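Local structure of putative endoribonuclease (Klebsiella pneumoniae, 3LYB) at residues I95-Y100 / V143-W148; A71-V76 / V139-E144. The protein is a putative endoribonuclease of the L-PSP (YjgF-like) family and probably acts as a hydrolase on RNA. One frame throughout, in Å; residues are numbered along the deposited sequence.

Interaction 1: I95-Y100 / V143-W148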
loop_
_atom_site.group_PDB
_atom_site.type_symbol
_atom_site.label_atom_id
_atom_site.label_comp_id
_atom_site.label_asym_id
_atom_site.label_seq_id
_atom_site.Cartn_x
_atom_site.Cartn_y
_atom_site.Cartn_z
ATOM N N ILE B 95 15.713 -37.512 3.669
ATOM C CA ILE B 95 16.793 -36.770 4.335
ATOM C C ILE B 95 16.789 -35.236 4.152
ATOM O O ILE B 95 17.392 -34.505 4.953
ATOM C CB ILE B 95 18.198 -37.280 3.919
ATOM C CG1 ILE B 95 18.330 -37.248 2.401
ATOM C CG2 ILE B 95 18.459 -38.683 4.485
ATOM C CD1 ILE B 95 19.559 -36.571 1.933
ATOM N N LYS B 96 16.141 -34.750 3.099
ATOM C CA LYS B 96 16.129 -33.320 2.806
ATOM C C LYS B 96 14.696 -32.865 2.639
ATOM O O LYS B 96 13.896 -33.507 1.951
ATOM C CB LYS B 96 16.934 -33.046 1.530
ATOM C CG LYS B 96 17.265 -31.589 1.220
ATOM C CD LYS B 96 17.437 -31.432 -0.295
ATOM C CE LYS B 96 18.482 -30.405 -0.690
ATOM N NZ LYS B 96 18.100 -29.062 -0.224
ATOM N N LEU B 97 14.356 -31.770 3.299
ATOM C CA LEU B 97 13.079 -31.096 3.019
ATOM C C LEU B 97 13.311 -29.640 2.650
ATOM O O LEU B 97 14.090 -28.936 3.317
ATOM C CB LEU B 97 12.134 -31.174 4.215
ATOM C CG LEU B 97 11.621 -32.539 4.671
ATOM C CD1 LEU B 97 10.642 -32.271 5.768
ATOM C CD2 LEU B 97 10.971 -33.369 3.569
ATOM N N VAL B 98 12.654 -29.191 1.584
ATOM C CA VAL B 98 12.565 -27.749 1.315
ATOM C C VAL B 98 11.119 -27.309 1.596
ATOM O O VAL B 98 10.179 -27.810 0.979
ATOM C CB VAL B 98 13.087 -27.328 -0.101
ATOM C CG1 VAL B 98 13.030 -25.830 -0.250
ATOM C CG2 VAL B 98 14.516 -27.782 -0.310
ATOM N N GLN B 99 10.959 -26.401 2.556
ATOM C CA GLN B 99 9.638 -25.971 2.993
ATOM C C GLN B 99 9.352 -24.498 2.705
ATOM O O GLN B 99 10.069 -23.614 3.158
ATOM C CB GLN B 99 9.479 -26.256 4.478
ATOM C CG GLN B 99 9.537 -27.754 4.819
ATOM C CD GLN B 99 10.466 -28.035 5.973
ATOM O OE1 GLN B 99 10.140 -28.812 6.849
ATOM N NE2 GLN B 99 11.641 -27.407 5.976
ATOM N N TYR B 100 8.269 -24.259 1.972
ATOM C CA TYR B 100 7.877 -22.949 1.486
ATOM C C TYR B 100 6.610 -22.463 2.175
ATOM O O TYR B 100 5.585 -23.130 2.138
ATOM C CB TYR B 100 7.603 -23.058 -0.007
ATOM C CG TYR B 100 8.787 -23.475 -0.861
ATOM C CD1 TYR B 100 9.779 -22.557 -1.189
ATOM C CD2 TYR B 100 8.895 -24.777 -1.359
ATOM C CE1 TYR B 100 10.855 -22.909 -1.971
ATOM C CE2 TYR B 100 9.977 -25.153 -2.161
ATOM C CZ TYR B 100 10.950 -24.198 -2.473
ATOM O OH TYR B 100 12.039 -24.519 -3.263
ATOM N N VAL B 143 5.875 -28.460 0.712
ATOM C CA VAL B 143 7.154 -29.130 1.043
ATOM C C VAL B 143 7.685 -29.950 -0.107
ATOM O O VAL B 143 6.933 -30.628 -0.780
ATOM C CB VAL B 143 7.055 -30.061 2.267
ATOM C CG1 VAL B 143 8.432 -30.638 2.587
ATOM C CG2 VAL B 143 6.526 -29.324 3.465
ATOM N N GLU B 144 8.985 -29.860 -0.333
ATOM C CA GLU B 144 9.669 -30.645 -1.353
ATOM C C GLU B 144 10.602 -31.627 -0.658
ATOM O O GLU B 144 11.362 -31.249 0.215
ATOM C CB GLU B 144 10.462 -29.722 -2.291
ATOM C CG GLU B 144 11.279 -30.424 -3.380
ATOM C CD GLU B 144 12.423 -29.555 -3.908
ATOM O OE1 GLU B 144 12.128 -28.542 -4.577
ATOM O OE2 GLU B 144 13.620 -29.872 -3.670
ATOM N N ALA B 145 10.538 -32.884 -1.053
ATOM C CA ALA B 145 11.260 -33.929 -0.358
ATOM C C ALA B 145 12.279 -34.606 -1.247
ATOM O O ALA B 145 12.034 -34.873 -2.425
ATOM C CB ALA B 145 10.283 -34.966 0.218
ATOM N N THR B 146 13.432 -34.883 -0.672
ATOM C CA THR B 146 14.404 -35.721 -1.336
ATOM C C THR B 146 14.728 -36.972 -0.490
ATOM O O THR B 146 14.928 -36.897 0.724
ATOM C CB THR B 146 15.644 -34.925 -1.709
ATOM O OG1 THR B 146 15.231 -33.775 -2.455
ATOM C CG2 THR B 146 16.562 -35.758 -2.573
ATOM N N VAL B 147 14.750 -38.118 -1.160
ATOM C CA VAL B 147 14.901 -39.406 -0.495
ATOM C C VAL B 147 16.220 -40.116 -0.870
ATOM O O VAL B 147 16.615 -40.137 -2.042
ATOM C CB VAL B 147 13.686 -40.312 -0.798
ATOM C CG1 VAL B 147 13.539 -41.338 0.265
ATOM C CG2 VAL B 147 12.411 -39.503 -0.819
ATOM N N TRP B 148 16.910 -40.657 0.137
ATOM C CA TRP B 148 18.032 -41.591 -0.099
ATOM C C TRP B 148 17.615 -42.998 0.273
ATOM O O TRP B 148 17.291 -43.289 1.423
ATOM C CB TRP B 148 19.272 -41.194 0.686
ATOM C CG TRP B 148 20.548 -41.941 0.304
ATOM C CD1 TRP B 148 21.198 -41.907 -0.902
ATOM C CD2 TRP B 148 21.336 -42.781 1.158
ATOM N NE1 TRP B 148 22.342 -42.673 -0.851
ATOM C CE2 TRP B 148 22.446 -43.230 0.397
ATOM C CE3 TRP B 148 21.213 -43.199 2.493
ATOM C CZ2 TRP B 148 23.428 -44.087 0.928
ATOM C CZ3 TRP B 148 22.192 -44.048 3.025
ATOM C CH2 TRP B 148 23.284 -44.482 2.240
#

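Interaction 2: A71-V76 / V139-E144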
loop_
_atom_site.group_PDB
_atom_site.type_symbol
_atom_site.label_atom_id
_atom_site.label_comp_id
_atom_site.label_asym_id
_atom_site.label_seq_id
_atom_site.Cartn_x
_atom_site.Cartn_y
_atom_site.Cartn_z
ATOM N N ALA B 71 -3.805 -28.519 9.535
ATOM C CA ALA B 71 -4.386 -29.445 8.581
ATOM C C ALA B 71 -3.578 -29.547 7.302
ATOM O O ALA B 71 -3.326 -30.641 6.830
ATOM C CB ALA B 71 -5.817 -29.053 8.273
ATOM N N GLN B 72 -3.169 -28.415 6.735
ATOM C CA GLN B 72 -2.392 -28.430 5.492
ATOM C C GLN B 72 -1.011 -29.059 5.706
ATOM O O GLN B 72 -0.526 -29.832 4.866
ATOM C CB GLN B 72 -2.258 -27.022 4.909
ATOM C CG GLN B 72 -3.555 -26.429 4.286
ATOM C CD GLN B 72 -3.315 -25.091 3.591
ATOM O OE1 GLN B 72 -2.180 -24.660 3.439
ATOM N NE2 GLN B 72 -4.373 -24.435 3.187
ATOM N N SER B 73 -0.383 -28.762 6.836
ATOM C CA SER B 73 0.922 -29.326 7.091
ATOM C C SER B 73 0.797 -30.832 7.181
ATOM O O SER B 73 1.588 -31.587 6.580
ATOM C CB SER B 73 1.521 -28.769 8.376
ATOM O OG SER B 73 1.661 -27.358 8.298
ATOM N N TRP B 74 -0.220 -31.271 7.920
ATOM C CA TRP B 74 -0.345 -32.673 8.190
ATOM C C TRP B 74 -0.571 -33.354 6.844
ATOM O O TRP B 74 0.146 -34.290 6.470
ATOM C CB TRP B 74 -1.469 -32.968 9.188
ATOM C CG TRP B 74 -1.718 -34.440 9.260
ATOM C CD1 TRP B 74 -1.029 -35.356 10.014
ATOM C CD2 TRP B 74 -2.662 -35.186 8.479
ATOM N NE1 TRP B 74 -1.511 -36.625 9.769
ATOM C CE2 TRP B 74 -2.516 -36.548 8.835
ATOM C CE3 TRP B 74 -3.630 -34.832 7.528
ATOM C CZ2 TRP B 74 -3.306 -37.565 8.272
ATOM C CZ3 TRP B 74 -4.424 -35.835 6.965
ATOM C CH2 TRP B 74 -4.257 -37.189 7.347
ATOM N N TYR B 75 -1.539 -32.839 6.100
ATOM C CA TYR B 75 -1.895 -33.387 4.808
ATOM C C TYR B 75 -0.698 -33.521 3.875
ATOM O O TYR B 75 -0.589 -34.465 3.114
ATOM C CB TYR B 75 -2.986 -32.520 4.180
ATOM C CG TYR B 75 -3.818 -33.268 3.198
ATOM C CD1 TYR B 75 -5.018 -33.870 3.590
ATOM C CD2 TYR B 75 -3.399 -33.411 1.867
ATOM C CE1 TYR B 75 -5.795 -34.596 2.671
ATOM C CE2 TYR B 75 -4.167 -34.123 0.939
ATOM C CZ TYR B 75 -5.354 -34.722 1.348
ATOM O OH TYR B 75 -6.105 -35.434 0.421
ATOM N N VAL B 76 0.211 -32.566 3.935
ATOM C CA VAL B 76 1.342 -32.568 3.034
ATOM C C VAL B 76 2.362 -33.586 3.494
ATOM O O VAL B 76 2.894 -34.353 2.688
ATOM C CB VAL B 76 2.008 -31.167 2.947
ATOM C CG1 VAL B 76 3.474 -31.267 2.484
ATOM C CG2 VAL B 76 1.228 -30.296 2.028
ATOM N N VAL B 139 -3.158 -21.775 -0.275
ATOM C CA VAL B 139 -2.173 -22.773 0.083
ATOM C C VAL B 139 -1.065 -22.122 0.925
ATOM O O VAL B 139 -0.357 -21.245 0.458
ATOM C CB VAL B 139 -1.645 -23.497 -1.189
ATOM C CG1 VAL B 139 -0.310 -24.180 -0.963
ATOM C CG2 VAL B 139 -2.692 -24.475 -1.702
ATOM N N LEU B 140 -0.923 -22.564 2.165
ATOM C CA LEU B 140 -0.066 -21.912 3.156
ATOM C C LEU B 140 1.325 -22.525 3.332
ATOM O O LEU B 140 2.223 -21.896 3.912
ATOM C CB LEU B 140 -0.763 -21.912 4.514
ATOM C CG LEU B 140 -2.170 -21.318 4.604
ATOM C CD1 LEU B 140 -2.790 -21.640 5.986
ATOM C CD2 LEU B 140 -2.074 -19.845 4.409
ATOM N N ILE B 141 1.502 -23.737 2.820
ATOM C CA ILE B 141 2.719 -24.509 3.039
ATOM C C ILE B 141 2.908 -25.448 1.861
ATOM O O ILE B 141 1.960 -26.028 1.373
ATOM C CB ILE B 141 2.645 -25.306 4.379
ATOM C CG1 ILE B 141 3.857 -26.212 4.564
ATOM C CG2 ILE B 141 1.355 -26.154 4.474
ATOM C CD1 ILE B 141 5.066 -25.533 5.107
ATOM N N GLU B 142 4.121 -25.567 1.366
ATOM C CA GLU B 142 4.405 -26.556 0.343
ATOM C C GLU B 142 5.778 -27.127 0.642
ATOM O O GLU B 142 6.732 -26.354 0.828
ATOM C CB GLU B 142 4.388 -25.942 -1.053
ATOM C CG GLU B 142 5.240 -26.747 -2.022
ATOM C CD GLU B 142 4.974 -26.455 -3.481
ATOM O OE1 GLU B 142 4.106 -25.608 -3.774
ATOM O OE2 GLU B 142 5.644 -27.081 -4.347
ATOM N N VAL B 143 5.875 -28.460 0.712
ATOM C CA VAL B 143 7.154 -29.130 1.043
ATOM C C VAL B 143 7.685 -29.950 -0.107
ATOM O O VAL B 143 6.933 -30.628 -0.780
ATOM C CB VAL B 143 7.055 -30.061 2.267
ATOM C CG1 VAL B 143 8.432 -30.638 2.587
ATOM C CG2 VAL B 143 6.526 -29.324 3.465
ATOM N N GLU B 144 8.985 -29.860 -0.333
ATOM C CA GLU B 144 9.669 -30.645 -1.353
ATOM C C GLU B 144 10.602 -31.627 -0.658
ATOM O O GLU B 144 11.362 -31.249 0.215
ATOM C CB GLU B 144 10.462 -29.722 -2.291
ATOM C CG GLU B 144 11.279 -30.424 -3.380
ATOM C CD GLU B 144 12.423 -29.555 -3.908
ATOM O OE1 GLU B 144 12.128 -28.542 -4.577
ATOM O OE2 GLU B 144 13.620 -29.872 -3.670
#

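Interaction 1: I95-Y100 / V143-W148
An antiparallel ladder in the middle of the mixed sheet of this YjgF-like fold joins strand 95-100 to strand 143-148, with a classic beta bulge at one end. V98 and E144 form a hydrogen-bonded pair: V98 N gives to E144 O at 2.8 Å, and E144 N returns a bond to V98 O at 2.7 Å. T146 N reaches K96 O at 3.0 Å, nearly straight (171°). The bulge follows, where I95 N and K96 N both turn to T146 O through weak bonds. Beta-branched valine and threonine suit extended backbones. On the helix-covered face, where V143 and A145 meet I80 of helix 60-85, L97 CG sits beside its backbone N, anti to the carbonyl carbon (chi1 -64°), and CD2 touches A145 CB at 3.8 Å and V143 CG1 at 3.9 Å. Q99 CG lies beside V143 CG2, while its amide bonds to Y110, S125 and T126. The other face meets neighbouring subunits: K96 NZ pairs in a salt bridge with E144 of the second subunit, while E144 OE2 does so with K96 of the third and OE1 hydrogen-bonds T126 OG1 of that subunit. Within the chain, the aliphatic part of K96 runs beside T146, CD lying 3.9 Å from OG1.

Interaction 2: A71-V76 / V139-E144
Q72 carries the polar half of this contact, in which helix 60-85 packs on the sheet at the start of strand 141-148. Its CB rests 3.7 Å from CG2 of I141, a methyl held between the backbone N and the carbonyl carbon of its own residue. Beyond CG the chain runs extended, chi2 -174° setting CD anti to CA, and the amide meets L140, whose side chain it crosses at about a right angle. CD lies 3.8 Å from L140 N. At the tip, OE1 accepts the L140 N-H at 2.8 Å, in the carbonyl plane and on a lone pair, with 162° at the hydrogen; the bond also brings L140 CB near the same oxygen. NE2 gives its hydrogens to T138 O and V40 O. Glutamine suits this place because one amide offers both an acceptor and donors to loop backbone.

Toward the C-terminal end of 71-76 the contact becomes mainly apolar. S73 is the polar exception: its N and OG lie near I141 CG2, and OG bonds back to I69 O. V76 CG1 meets V143 CG2 at 3.7 Å, the two side chains crossing obliquely; short, branched valines suit a tight helix-sheet interface. The axes of the two short segments approach to 8.5 Å and are nearly parallel, at 21°. The chemistry implies that hydrocarbon packing seats the helix on the strand, while a buried amide satisfies backbone groups where the loop enters it.

Both contacts are buried and share strand 141-148, but they use it differently. Interaction 1 joins it edge to edge with strand 94-101, chiefly through backbone hydrogen bonds; interaction 2 lays helix 60-85 on a face of the sheet and depends on side chains, with one glutamine amide tying down the loop before the strand. Interaction 2 lies nearer the centre of the chain, its centre about 4 Å away against 10 Å for the centre of interaction 1. V143 serves both, packing among strand neighbours and against the helix. E144, by contrast, is directed away from the helix, and its carboxylate is bound by K96 and T126 of the third subunit. Y100 N probably bonds to E142 O, continuing the ladder from one contact into the other.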